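Local coordinates for pyridoxamine 5'-phosphate oxidase-related, FMN-binding protein (Paracoccus denitrificans, PDB 6VNA), which probably binds heme and degrades it oxidatively, as a noncanonical heme oxygenase specific for c-type heme, at residues 46-60 with 126-138. Numbering follows the deposited sequence.
Sequences LQTDADGVPLALLAG and PDFRFWRIEPVSG
Leu57 sets its CD1 methyl over the centre of the Phe130 ring, 3.9 Å from the centroid and almost on the ring normal. CG of Leu57 lies anti to the backbone N (chi1 180°), which carries this branch across to the neighbouring strand. Leu55 meets the same ring obliquely through CG and CD2, and Trp112 packs edge-to-face against it. Further along this face, Ala59 CB sits over one face of the Phe128 ring, with Phe128 CZ 3.6 Å away. On the reverse face, Leu58 CD1 rests on the five-membered ring of Trp131, and Ala56 CB touches Ile133 CD1 at 3.9 Å. Strands 54-59 and 128-135 are neighbours in the antiparallel sheet, consistent with the split barrel of the FMN-binding, pyridoxamine 5'-phosphate oxidase-like family. Ala56 and Trp131 form a hydrogen-bonded pair; the bond from Ala56 N to Trp131 O is 2.7 Å and nearly straight. Leu58 and Arg129 pair the same way, and Gly60 N extends the ladder to Asp127 O. At the other end, Arg132 grips Asp51 end-on with NH1 and NH2, one to each carboxylate oxygen. Arg132 NH2 meets the syn lone pair of Asp51 OD2 at 3.1 Å, in the guanidinium plane. Arg132 NH1 also makes a salt bridge to Asp49 OD1, 3.1 Å away, while Asp49 OD2 pairs with Arg108. Val53 CG1 lies over one face of the guanidinium, toward its rim. A leucine in place of Arg132 would probably leave Asp51 without its mate and Asp49 with less positive charge to offset the nearby carboxylate. Leu76 of strand 73-79 packs on both Pro54 and Ile133.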
loop_
_atom_site.group_PDB
_atom_site.type_symbol
_atom_site.label_atom_id
_atom_site.label_comp_id
_atom_site.label_asym_id
_atom_site.label_seq_id
_atom_site.Cartn_x
_atom_site.Cartn_y
_atom_site.Cartn_z
ATOM N N LEU A 46 8.822 -6.815 -2.697
ATOM C CA LEU A 46 9.677 -5.818 -2.022
ATOM C C LEU A 46 10.562 -6.513 -0.987
ATOM O O LEU A 46 10.030 -7.224 -0.123
ATOM C CB LEU A 46 8.825 -4.768 -1.315
ATOM C CG LEU A 46 9.671 -3.715 -0.599
ATOM C CD1 LEU A 46 9.961 -2.541 -1.532
ATOM C CD2 LEU A 46 9.005 -3.255 0.674
ATOM N N GLN A 47 11.860 -6.261 -1.077
ATOM C CA GLN A 47 12.888 -6.644 -0.084
ATOM C C GLN A 47 13.688 -5.383 0.254
ATOM O O GLN A 47 13.258 -4.298 -0.158
ATOM C CB GLN A 47 13.741 -7.754 -0.688
ATOM C CG GLN A 47 12.933 -8.972 -1.098
ATOM C CD GLN A 47 13.818 -10.070 -1.637
ATOM O OE1 GLN A 47 15.020 -10.107 -1.383
ATOM N NE2 GLN A 47 13.245 -10.942 -2.440
ATOM N N THR A 48 14.777 -5.519 1.004
ATOM C CA THR A 48 15.806 -4.469 1.217
ATOM C C THR A 48 17.022 -4.826 0.364
ATOM O O THR A 48 17.112 -5.987 0.021
ATOM C CB THR A 48 16.159 -4.402 2.703
ATOM O OG1 THR A 48 16.637 -5.707 3.040
ATOM C CG2 THR A 48 14.979 -4.032 3.567
ATOM N N ASP A 49 17.932 -3.901 0.041
ATOM C CA ASP A 49 19.303 -4.317 -0.388
ATOM C C ASP A 49 20.263 -4.106 0.793
ATOM O O ASP A 49 19.765 -3.842 1.920
ATOM C CB ASP A 49 19.753 -3.755 -1.752
ATOM C CG ASP A 49 19.629 -2.266 -1.997
ATOM O OD1 ASP A 49 19.329 -1.526 -1.032
ATOM O OD2 ASP A 49 19.843 -1.861 -3.165
ATOM N N ALA A 50 21.567 -4.291 0.540
ATOM C CA ALA A 50 22.687 -4.356 1.513
ATOM C C ALA A 50 22.539 -3.315 2.630
ATOM O O ALA A 50 22.598 -3.722 3.808
ATOM C CB ALA A 50 23.990 -4.181 0.772
ATOM N N ASP A 51 22.351 -2.036 2.278
ATOM C CA ASP A 51 22.224 -0.900 3.234
ATOM C C ASP A 51 20.835 -0.867 3.898
ATOM O O ASP A 51 20.583 0.085 4.673
ATOM C CB ASP A 51 22.511 0.439 2.549
ATOM C CG ASP A 51 21.555 0.818 1.425
ATOM O OD1 ASP A 51 20.820 -0.072 0.930
ATOM O OD2 ASP A 51 21.554 2.010 1.041
ATOM N N GLY A 52 19.953 -1.829 3.604
ATOM C CA GLY A 52 18.649 -1.989 4.288
ATOM C C GLY A 52 17.589 -1.023 3.778
ATOM O O GLY A 52 16.593 -0.773 4.501
ATOM N N VAL A 53 17.796 -0.493 2.574
ATOM C CA VAL A 53 16.891 0.473 1.889
ATOM C C VAL A 53 15.877 -0.351 1.109
ATOM O O VAL A 53 16.263 -1.279 0.389
ATOM C CB VAL A 53 17.694 1.422 0.975
ATOM C CG1 VAL A 53 16.808 2.232 0.035
ATOM C CG2 VAL A 53 18.585 2.339 1.800
ATOM N N PRO A 54 14.564 -0.058 1.248
ATOM C CA PRO A 54 13.531 -0.785 0.515
ATOM C C PRO A 54 13.860 -0.878 -0.977
ATOM O O PRO A 54 14.336 0.073 -1.551
ATOM C CB PRO A 54 12.265 0.051 0.704
ATOM C CG PRO A 54 12.510 0.791 2.004
ATOM C CD PRO A 54 14.016 1.002 2.093
ATOM N N LEU A 55 13.642 -2.044 -1.562
ATOM C CA LEU A 55 13.999 -2.333 -2.967
ATOM C C LEU A 55 12.818 -3.062 -3.581
ATOM O O LEU A 55 12.489 -4.125 -3.072
ATOM C CB LEU A 55 15.252 -3.210 -2.982
ATOM C CG LEU A 55 15.752 -3.664 -4.352
ATOM C CD1 LEU A 55 16.289 -2.485 -5.153
ATOM C CD2 LEU A 55 16.823 -4.739 -4.187
ATOM N N ALA A 56 12.208 -2.478 -4.607
ATOM C CA ALA A 56 10.977 -2.978 -5.250
ATOM C C ALA A 56 11.394 -3.628 -6.565
ATOM O O ALA A 56 12.425 -3.226 -7.115
ATOM C CB ALA A 56 10.013 -1.826 -5.431
ATOM N N LEU A 57 10.660 -4.631 -7.023
ATOM C CA LEU A 57 10.855 -5.235 -8.364
ATOM C C LEU A 57 9.532 -5.071 -9.129
ATOM O O LEU A 57 8.537 -5.736 -8.760
ATOM C CB LEU A 57 11.273 -6.695 -8.175
ATOM C CG LEU A 57 11.517 -7.514 -9.443
ATOM C CD1 LEU A 57 12.593 -6.896 -10.307
ATOM C CD2 LEU A 57 11.902 -8.945 -9.096
ATOM N N LEU A 58 9.503 -4.177 -10.123
ATOM C CA LEU A 58 8.269 -3.816 -10.869
ATOM C C LEU A 58 8.422 -4.229 -12.329
ATOM O O LEU A 58 9.545 -4.165 -12.835
ATOM C CB LEU A 58 8.030 -2.308 -10.756
ATOM C CG LEU A 58 8.010 -1.735 -9.339
ATOM C CD1 LEU A 58 7.640 -0.271 -9.353
ATOM C CD2 LEU A 58 7.050 -2.487 -8.444
ATOM N N ALA A 59 7.319 -4.664 -12.947
ATOM C CA ALA A 59 7.128 -4.748 -14.415
ATOM C C ALA A 59 7.245 -3.325 -14.976
ATOM O O ALA A 59 6.429 -2.456 -14.596
ATOM C CB ALA A 59 5.798 -5.374 -14.742
ATOM N N GLY A 60 8.250 -3.092 -15.819
ATOM C CA GLY A 60 8.682 -1.754 -16.272
ATOM C C GLY A 60 7.583 -0.912 -16.910
ATOM O O GLY A 60 7.769 0.309 -16.922
ATOM N N PRO A 126 13.948 -10.045 -18.566
ATOM C CA PRO A 126 12.577 -9.755 -19.012
ATOM C C PRO A 126 12.335 -8.236 -19.130
ATOM O O PRO A 126 13.234 -7.517 -19.542
ATOM C CB PRO A 126 11.702 -10.425 -17.935
ATOM C CG PRO A 126 12.531 -11.588 -17.453
ATOM C CD PRO A 126 13.962 -11.100 -17.541
ATOM N N ASP A 127 11.126 -7.787 -18.766
ATOM C CA ASP A 127 10.696 -6.361 -18.726
ATOM C C ASP A 127 10.733 -5.831 -17.282
ATOM O O ASP A 127 10.190 -4.747 -17.052
ATOM C CB ASP A 127 9.299 -6.200 -19.343
ATOM C CG ASP A 127 8.411 -7.438 -19.269
ATOM O OD1 ASP A 127 8.894 -8.527 -19.641
ATOM O OD2 ASP A 127 7.238 -7.309 -18.847
ATOM N N PHE A 128 11.379 -6.541 -16.347
ATOM C CA PHE A 128 11.265 -6.301 -14.885
ATOM C C PHE A 128 12.483 -5.539 -14.374
ATOM O O PHE A 128 13.600 -5.821 -14.821
ATOM C CB PHE A 128 11.050 -7.617 -14.138
ATOM C CG PHE A 128 9.597 -8.003 -14.013
ATOM C CD1 PHE A 128 8.976 -8.728 -15.013
ATOM C CD2 PHE A 128 8.850 -7.599 -12.914
ATOM C CE1 PHE A 128 7.635 -9.062 -14.905
ATOM C CE2 PHE A 128 7.511 -7.935 -12.808
ATOM C CZ PHE A 128 6.904 -8.652 -13.812
ATOM N N ARG A 129 12.254 -4.609 -13.443
ATOM C CA ARG A 129 13.256 -3.603 -13.032
ATOM C C ARG A 129 13.245 -3.372 -11.523
ATOM O O ARG A 129 12.146 -3.270 -10.925
ATOM C CB ARG A 129 12.933 -2.248 -13.658
ATOM C CG ARG A 129 13.264 -2.118 -15.133
ATOM C CD ARG A 129 12.961 -0.680 -15.510
ATOM N NE ARG A 129 14.004 0.266 -15.127
ATOM C CZ ARG A 129 13.932 1.586 -15.289
ATOM N NH1 ARG A 129 12.859 2.157 -15.823
ATOM N NH2 ARG A 129 14.950 2.337 -14.913
ATOM N N PHE A 130 14.434 -3.135 -10.976
ATOM C CA PHE A 130 14.645 -2.787 -9.555
ATOM C C PHE A 130 14.534 -1.276 -9.389
ATOM O O PHE A 130 15.147 -0.553 -10.192
ATOM C CB PHE A 130 15.998 -3.302 -9.060
ATOM C CG PHE A 130 16.065 -4.797 -8.914
ATOM C CD1 PHE A 130 15.526 -5.426 -7.799
ATOM C CD2 PHE A 130 16.647 -5.577 -9.898
ATOM C CE1 PHE A 130 15.596 -6.803 -7.660
ATOM C CE2 PHE A 130 16.713 -6.955 -9.758
ATOM C CZ PHE A 130 16.185 -7.565 -8.640
ATOM N N TRP A 131 13.793 -0.857 -8.357
ATOM C CA TRP A 131 13.679 0.529 -7.825
ATOM C C TRP A 131 14.043 0.555 -6.333
ATOM O O TRP A 131 13.402 -0.198 -5.570
ATOM C CB TRP A 131 12.244 1.026 -7.978
ATOM C CG TRP A 131 11.761 1.179 -9.383
ATOM C CD1 TRP A 131 11.330 0.213 -10.246
ATOM C CD2 TRP A 131 11.581 2.429 -10.057
ATOM N NE1 TRP A 131 10.928 0.781 -11.430
ATOM C CE2 TRP A 131 11.072 2.137 -11.342
ATOM C CE3 TRP A 131 11.826 3.758 -9.694
ATOM C CZ2 TRP A 131 10.795 3.136 -12.268
ATOM C CZ3 TRP A 131 11.558 4.747 -10.615
ATOM C CH2 TRP A 131 11.043 4.435 -11.877
ATOM N N ARG A 132 14.970 1.425 -5.924
ATOM C CA ARG A 132 15.202 1.762 -4.500
ATOM C C ARG A 132 14.154 2.789 -4.091
ATOM O O ARG A 132 13.974 3.761 -4.825
ATOM C CB ARG A 132 16.603 2.337 -4.278
ATOM C CG ARG A 132 17.716 1.315 -4.435
ATOM C CD ARG A 132 19.080 1.977 -4.510
ATOM N NE ARG A 132 19.345 2.850 -3.377
ATOM C CZ ARG A 132 19.901 2.475 -2.230
ATOM N NH1 ARG A 132 20.245 1.215 -2.023
ATOM N NH2 ARG A 132 20.093 3.367 -1.277
ATOM N N ILE A 133 13.481 2.585 -2.965
ATOM C CA ILE A 133 12.517 3.583 -2.429
ATOM C C ILE A 133 13.163 4.172 -1.188
ATOM O O ILE A 133 13.103 3.525 -0.126
ATOM C CB ILE A 133 11.126 2.961 -2.202
ATOM C CG1 ILE A 133 10.575 2.430 -3.525
ATOM C CG2 ILE A 133 10.172 3.971 -1.587
ATOM C CD1 ILE A 133 9.472 1.451 -3.376
ATOM N N GLU A 134 13.818 5.322 -1.363
ATOM C CA GLU A 134 14.642 5.982 -0.326
ATOM C C GLU A 134 13.701 6.661 0.653
ATOM O O GLU A 134 12.899 7.497 0.262
ATOM C CB GLU A 134 15.615 6.973 -0.951
ATOM C CG GLU A 134 16.660 6.309 -1.828
ATOM C CD GLU A 134 17.484 7.278 -2.662
ATOM O OE1 GLU A 134 17.184 8.490 -2.615
ATOM O OE2 GLU A 134 18.419 6.816 -3.362
ATOM N N PRO A 135 13.723 6.273 1.942
ATOM C CA PRO A 135 12.788 6.833 2.906
ATOM C C PRO A 135 13.125 8.270 3.301
ATOM O O PRO A 135 14.276 8.587 3.471
ATOM C CB PRO A 135 12.873 5.884 4.117
ATOM C CG PRO A 135 14.224 5.209 3.983
ATOM C CD PRO A 135 14.528 5.174 2.501
ATOM N N VAL A 136 12.069 9.059 3.451
ATOM C CA VAL A 136 12.051 10.407 4.070
ATOM C C VAL A 136 11.504 10.270 5.495
ATOM O O VAL A 136 12.174 10.764 6.417
ATOM C CB VAL A 136 11.194 11.368 3.216
ATOM C CG1 VAL A 136 10.987 12.711 3.885
ATOM C CG2 VAL A 136 11.772 11.548 1.825
ATOM N N SER A 137 10.327 9.640 5.657
ATOM C CA SER A 137 9.619 9.480 6.955
ATOM C C SER A 137 8.861 8.135 7.050
ATOM O O SER A 137 8.703 7.426 6.030
ATOM C CB SER A 137 8.700 10.650 7.190
ATOM O OG SER A 137 7.479 10.485 6.486
ATOM N N GLY A 138 8.410 7.790 8.254
ATOM C CA GLY A 138 7.786 6.493 8.570
ATOM C C GLY A 138 6.730 6.597 9.655
ATOM O O GLY A 138 6.882 7.417 10.578
#